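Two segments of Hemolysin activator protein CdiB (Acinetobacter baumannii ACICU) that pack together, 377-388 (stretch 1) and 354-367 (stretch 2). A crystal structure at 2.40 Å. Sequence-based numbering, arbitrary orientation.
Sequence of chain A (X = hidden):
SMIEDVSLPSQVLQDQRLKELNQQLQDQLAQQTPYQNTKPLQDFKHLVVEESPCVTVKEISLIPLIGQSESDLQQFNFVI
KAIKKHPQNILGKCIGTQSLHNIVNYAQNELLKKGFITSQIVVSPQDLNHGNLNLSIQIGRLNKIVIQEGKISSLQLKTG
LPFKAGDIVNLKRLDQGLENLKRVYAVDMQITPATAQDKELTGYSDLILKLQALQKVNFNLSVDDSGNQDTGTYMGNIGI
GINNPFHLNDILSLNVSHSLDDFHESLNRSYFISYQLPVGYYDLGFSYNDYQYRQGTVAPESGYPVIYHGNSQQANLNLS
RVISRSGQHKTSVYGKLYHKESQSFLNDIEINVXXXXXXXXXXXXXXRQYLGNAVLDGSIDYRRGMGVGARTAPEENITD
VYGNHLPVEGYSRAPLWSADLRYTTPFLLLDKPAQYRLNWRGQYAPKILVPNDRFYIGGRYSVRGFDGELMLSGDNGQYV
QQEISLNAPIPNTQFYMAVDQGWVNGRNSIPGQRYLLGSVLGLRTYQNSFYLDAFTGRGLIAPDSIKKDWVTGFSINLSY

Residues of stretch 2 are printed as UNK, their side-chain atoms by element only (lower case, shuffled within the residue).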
# COMPACT_ATOMS: atom_id res chain seq x y z
N ASP A 377 0.28 -6.61 4.52
CA ASP A 377 -0.53 -5.82 3.61
C ASP A 377 -0.85 -6.63 2.36
O ASP A 377 -0.06 -7.48 1.94
CB ASP A 377 0.16 -4.51 3.23
CG ASP A 377 1.43 -4.73 2.45
OD1 ASP A 377 1.36 -4.84 1.21
OD2 ASP A 377 2.51 -4.79 3.08
N GLY A 378 -2.00 -6.35 1.78
CA GLY A 378 -2.40 -7.05 0.57
C GLY A 378 -3.59 -6.37 -0.07
O GLY A 378 -4.16 -5.41 0.47
N SER A 379 -3.97 -6.89 -1.23
CA SER A 379 -5.09 -6.34 -1.97
C SER A 379 -5.76 -7.46 -2.75
O SER A 379 -5.18 -8.52 -2.98
CB SER A 379 -4.65 -5.22 -2.92
OG SER A 379 -3.62 -5.67 -3.79
N ILE A 380 -7.01 -7.22 -3.12
CA ILE A 380 -7.75 -8.06 -4.05
C ILE A 380 -8.42 -7.15 -5.06
O ILE A 380 -9.00 -6.12 -4.69
CB ILE A 380 -8.78 -8.96 -3.34
CG1 ILE A 380 -8.15 -9.63 -2.12
CG2 ILE A 380 -9.30 -10.02 -4.30
CD1 ILE A 380 -9.14 -10.04 -1.07
N ASP A 381 -8.34 -7.52 -6.34
CA ASP A 381 -8.75 -6.66 -7.44
C ASP A 381 -9.68 -7.42 -8.37
O ASP A 381 -9.45 -8.60 -8.66
CB ASP A 381 -7.51 -6.14 -8.19
CG ASP A 381 -7.86 -5.25 -9.37
OD1 ASP A 381 -8.17 -5.79 -10.45
OD2 ASP A 381 -7.82 -4.01 -9.21
N TYR A 382 -10.73 -6.74 -8.83
CA TYR A 382 -11.64 -7.26 -9.84
C TYR A 382 -11.52 -6.39 -11.07
O TYR A 382 -11.71 -5.17 -10.99
CB TYR A 382 -13.08 -7.28 -9.33
CG TYR A 382 -14.07 -7.86 -10.33
CD1 TYR A 382 -14.25 -9.23 -10.43
CD2 TYR A 382 -14.82 -7.04 -11.15
CE1 TYR A 382 -15.15 -9.77 -11.34
CE2 TYR A 382 -15.73 -7.56 -12.06
CZ TYR A 382 -15.89 -8.93 -12.15
OH TYR A 382 -16.78 -9.46 -13.04
N ARG A 383 -11.21 -7.00 -12.21
CA ARG A 383 -11.00 -6.27 -13.45
C ARG A 383 -12.00 -6.73 -14.50
O ARG A 383 -12.36 -7.91 -14.57
CB ARG A 383 -9.56 -6.47 -13.96
CG ARG A 383 -9.17 -5.50 -15.06
CD ARG A 383 -8.97 -6.22 -16.38
NE ARG A 383 -7.59 -6.64 -16.57
CZ ARG A 383 -7.17 -7.37 -17.60
NH1 ARG A 383 -8.04 -7.77 -18.52
NH2 ARG A 383 -5.90 -7.71 -17.71
N ARG A 384 -12.45 -5.78 -15.32
CA ARG A 384 -13.33 -6.03 -16.45
C ARG A 384 -12.89 -5.14 -17.60
O ARG A 384 -12.71 -3.94 -17.41
CB ARG A 384 -14.79 -5.75 -16.10
CG ARG A 384 -15.51 -6.91 -15.44
CD ARG A 384 -16.28 -7.72 -16.46
NE ARG A 384 -17.22 -6.88 -17.19
CZ ARG A 384 -18.44 -6.56 -16.76
NH1 ARG A 384 -18.87 -7.02 -15.59
NH2 ARG A 384 -19.22 -5.79 -17.50
N GLY A 385 -12.71 -5.72 -18.78
CA GLY A 385 -12.15 -4.99 -19.90
C GLY A 385 -12.81 -5.36 -21.21
O GLY A 385 -13.24 -6.49 -21.42
N MSE A 386 -12.88 -4.37 -22.10
CA MSE A 386 -13.39 -4.55 -23.46
C MSE A 386 -12.24 -4.89 -24.42
O MSE A 386 -11.08 -4.85 -24.03
CB MSE A 386 -14.10 -3.29 -23.96
CG MSE A 386 -15.14 -2.72 -23.02
SE MSE A 386 -16.40 -1.55 -23.97
CE MSE A 386 -15.87 0.18 -23.24
N GLY A 387 -12.59 -5.22 -25.66
CA GLY A 387 -11.62 -5.56 -26.67
C GLY A 387 -11.90 -4.80 -27.95
O GLY A 387 -12.82 -3.98 -28.02
N VAL A 388 -11.07 -5.10 -28.96
CA VAL A 388 -11.07 -4.61 -30.35
C VAL A 388 -9.67 -4.05 -30.63
O VAL A 388 -8.66 -4.67 -30.26
CB VAL A 388 -12.14 -3.54 -30.71
CG1 VAL A 388 -11.70 -2.79 -31.96
CG2 VAL A 388 -13.51 -4.22 -30.95
N UNK A 354 -2.83 -7.36 -35.24
CA UNK A 354 -2.19 -7.15 -33.95
C UNK A 354 -2.43 -5.75 -33.39
O UNK A 354 -1.88 -5.42 -32.34
c UNK A 354 -1.13 -9.76 -33.30
c UNK A 354 -0.32 -8.88 -34.24
c UNK A 354 1.17 -9.08 -34.02
c UNK A 354 -0.69 -7.41 -34.06
N UNK A 355 -3.23 -4.93 -34.07
CA UNK A 355 -3.61 -3.63 -33.54
C UNK A 355 -4.70 -3.82 -32.49
O UNK A 355 -5.80 -4.31 -32.81
c UNK A 355 -3.63 -0.17 -34.51
c UNK A 355 -4.33 -1.30 -34.26
n UNK A 355 -4.29 0.86 -33.89
c UNK A 355 -4.10 -2.72 -34.67
c UNK A 355 -5.36 0.38 -33.28
n UNK A 355 -5.41 -0.92 -33.48
N UNK A 356 -4.41 -3.45 -31.25
CA UNK A 356 -5.30 -3.75 -30.13
C UNK A 356 -5.54 -2.50 -29.31
O UNK A 356 -4.60 -1.92 -28.76
c UNK A 356 -3.93 -7.27 -29.19
c UNK A 356 -4.71 -4.87 -29.26
n UNK A 356 -1.94 -9.25 -29.28
n UNK A 356 -2.50 -7.02 -29.35
c UNK A 356 -4.78 -6.24 -29.91
c UNK A 356 -1.57 -7.98 -29.38
n UNK A 356 -0.29 -7.67 -29.52
N UNK A 357 -6.80 -2.09 -29.22
CA UNK A 357 -7.25 -1.09 -28.26
C UNK A 357 -8.13 -1.79 -27.23
O UNK A 357 -9.09 -2.49 -27.59
n UNK A 357 -8.47 3.70 -32.23
c UNK A 357 -8.03 0.04 -28.93
c UNK A 357 -7.28 0.81 -29.99
c UNK A 357 -7.62 2.57 -31.77
c UNK A 357 -8.10 2.01 -30.45
N UNK A 358 -7.81 -1.61 -25.95
CA UNK A 358 -8.63 -2.15 -24.87
C UNK A 358 -8.87 -1.08 -23.82
O UNK A 358 -8.12 -0.11 -23.71
o UNK A 358 -6.86 -2.99 -23.42
c UNK A 358 -7.99 -3.39 -24.21
c UNK A 358 -7.53 -4.40 -25.26
N UNK A 359 -9.94 -1.27 -23.05
CA UNK A 359 -10.27 -0.36 -21.97
C UNK A 359 -11.13 -1.11 -20.96
O UNK A 359 -11.73 -2.13 -21.27
c UNK A 359 -11.02 0.88 -22.48
o UNK A 359 -12.38 0.58 -22.73
N UNK A 360 -11.17 -0.58 -19.74
CA UNK A 360 -11.96 -1.22 -18.70
C UNK A 360 -11.81 -0.51 -17.38
O UNK A 360 -11.32 0.62 -17.30
N UNK A 361 -12.24 -1.19 -16.32
CA UNK A 361 -12.19 -0.63 -14.98
C UNK A 361 -11.77 -1.70 -13.98
O UNK A 361 -11.95 -2.90 -14.20
c UNK A 361 -15.48 -0.87 -15.99
c UNK A 361 -15.75 -3.38 -12.20
c UNK A 361 -15.29 -1.89 -14.01
c UNK A 361 -14.97 -2.37 -12.74
n UNK A 361 -16.49 -1.80 -15.90
c UNK A 361 -14.72 -0.88 -14.86
c UNK A 361 -16.84 -3.90 -12.90
c UNK A 361 -13.53 -0.02 -14.57
c UNK A 361 -16.39 -2.44 -14.69
c UNK A 361 -17.18 -3.45 -14.14
N UNK A 362 -11.19 -1.25 -12.87
CA UNK A 362 -10.81 -2.10 -11.76
C UNK A 362 -11.53 -1.64 -10.51
O UNK A 362 -11.67 -0.44 -10.27
c UNK A 362 -9.29 -2.07 -11.51
n UNK A 362 -8.09 -4.01 -12.28
c UNK A 362 -8.50 -2.78 -12.58
o UNK A 362 -8.25 -2.24 -13.65
N UNK A 363 -11.99 -2.60 -9.72
CA UNK A 363 -12.51 -2.35 -8.38
C UNK A 363 -11.74 -3.23 -7.41
O UNK A 363 -11.50 -4.41 -7.69
c UNK A 363 -14.01 -2.64 -8.29
c UNK A 363 -14.94 -1.56 -8.84
c UNK A 363 -16.40 -1.99 -8.74
c UNK A 363 -14.71 -0.24 -8.12
N UNK A 364 -11.34 -2.66 -6.28
CA UNK A 364 -10.56 -3.45 -5.35
C UNK A 364 -10.56 -2.86 -3.96
O UNK A 364 -11.12 -1.79 -3.70
N UNK A 365 -9.92 -3.59 -3.06
CA UNK A 365 -9.77 -3.21 -1.66
C UNK A 365 -8.36 -3.58 -1.23
O UNK A 365 -7.84 -4.63 -1.62
c UNK A 365 -10.57 -3.60 0.71
c UNK A 365 -10.86 -5.38 -1.02
c UNK A 365 -10.83 -3.88 -0.77
N UNK A 366 -7.73 -2.71 -0.45
CA UNK A 366 -6.42 -2.99 0.09
C UNK A 366 -6.44 -2.75 1.59
O UNK A 366 -7.20 -1.93 2.11
n UNK A 366 -4.73 1.40 -1.56
c UNK A 366 -4.66 0.07 -1.59
c UNK A 366 -5.33 -2.14 -0.58
c UNK A 366 -5.69 -0.68 -0.77
o UNK A 366 -3.81 -0.53 -2.25
N UNK A 367 -5.59 -3.50 2.29
CA UNK A 367 -5.53 -3.50 3.74
C UNK A 367 -4.07 -3.58 4.15
O UNK A 367 -3.27 -4.25 3.51
c UNK A 367 -6.90 -4.37 7.89
c UNK A 367 -5.42 -5.42 6.66
n UNK A 367 -7.18 -4.13 6.62
c UNK A 367 -6.27 -4.77 5.82
c UNK A 367 -6.31 -4.69 4.33
n UNK A 367 -5.83 -5.15 7.94

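Position 354 has four side-chain carbons, forked at the second. The fork after one carbon makes it Leu-354. Leu-354 CB, its nearest side-chain atom, is 9.2 Å from Val-388 O. Position 355 has one carbon and a five-membered ring of three carbons and two nitrogens, an imidazole. This is His-355, whose ring stays clear of stretch 1.

Position 356 has three carbons, a nitrogen, and a carbon carrying two more nitrogens. That guanidinium identifies Arg-356. Its end leads away from stretch 1, while its CA lies 3.5 Å from Val-388 O. Position 357 is a row of four carbons ending in nitrogen, so it is Lys-357. Its backbone makes a weak hydrogen bond, N to Val-388 O, at 3.3 Å.

Position 358 has one carbon carrying an oxygen and a carbon. It is Thr-358, with CB 3.4 Å from Met-386 O. Position 359 has one carbon and one oxygen, hence Ser-359. OG is 3.5 Å from CE of Met-386, a selenomethionine. Met-386 N donates to Ser-359 O at 2.7 Å.

Position 360 has no side-chain atoms and is Gly-360. Its CA lies 3.1 Å from Arg-384 O and 4.0 Å from Gly-385 CA. A CB here would clash with both of those stretch 1 atoms.

Position 361 has one carbon, then fused five- and six-membered rings with eight carbons and one nitrogen. Only an indole fits: Trp-361. Arg-384 CB sits over the face of its six-membered ring, 4.1 Å from the centroid, a CH-pi contact. Trp-361 CZ3 approaches Tyr-382 CD2 at 3.9 Å, at the edge of the tyrosine ring.

Position 362 has two carbons, the second carrying one oxygen and one nitrogen. This is an amide one carbon from CA, so Asn-362. ND2 donates to Asp-381 OD1 at 2.6 Å. The amide therefore reaches diagonally, since Asn-362 itself pairs with Arg-383.

Position 363 again has four carbons forked at the second: Leu-363. It is exposed on the surface, and its backbone forms two hydrogen bonds with Tyr-382. Position 364 has no side-chain atoms: Gly-364. Its CA is 3.2 Å from Ile-380 O, and a CB would clash with that oxygen.

Position 365 has one carbon carrying two carbons, the branch of Val-365. Its N and O both hydrogen-bond to Ile-380. Position 366 has three carbons, the third carrying an oxygen and a nitrogen: Gln-366. Its CB is 3.9 Å from Ser-379 CB. Position 367 is a carbon and a five-membered ring with two nitrogens: His-367. Its N and O both hydrogen-bond to Gly-378.

The contact is an antiparallel strand pair that buries 918 Å² in all. Paired backbone bonds join Gly-378, Ile-380, Tyr-382 and Arg-384 to 367, 365, 363 and 361. Between these pairs the strands come closer, and Gly-364 and Gly-360 occupy two such sites. Trp-361, Tyr-382 and Arg-384 pack on one face, while Asn-362 and Asp-381 add a polar link on the other.

Stretch 2 354-367: LHRKTSGWNLGVQH
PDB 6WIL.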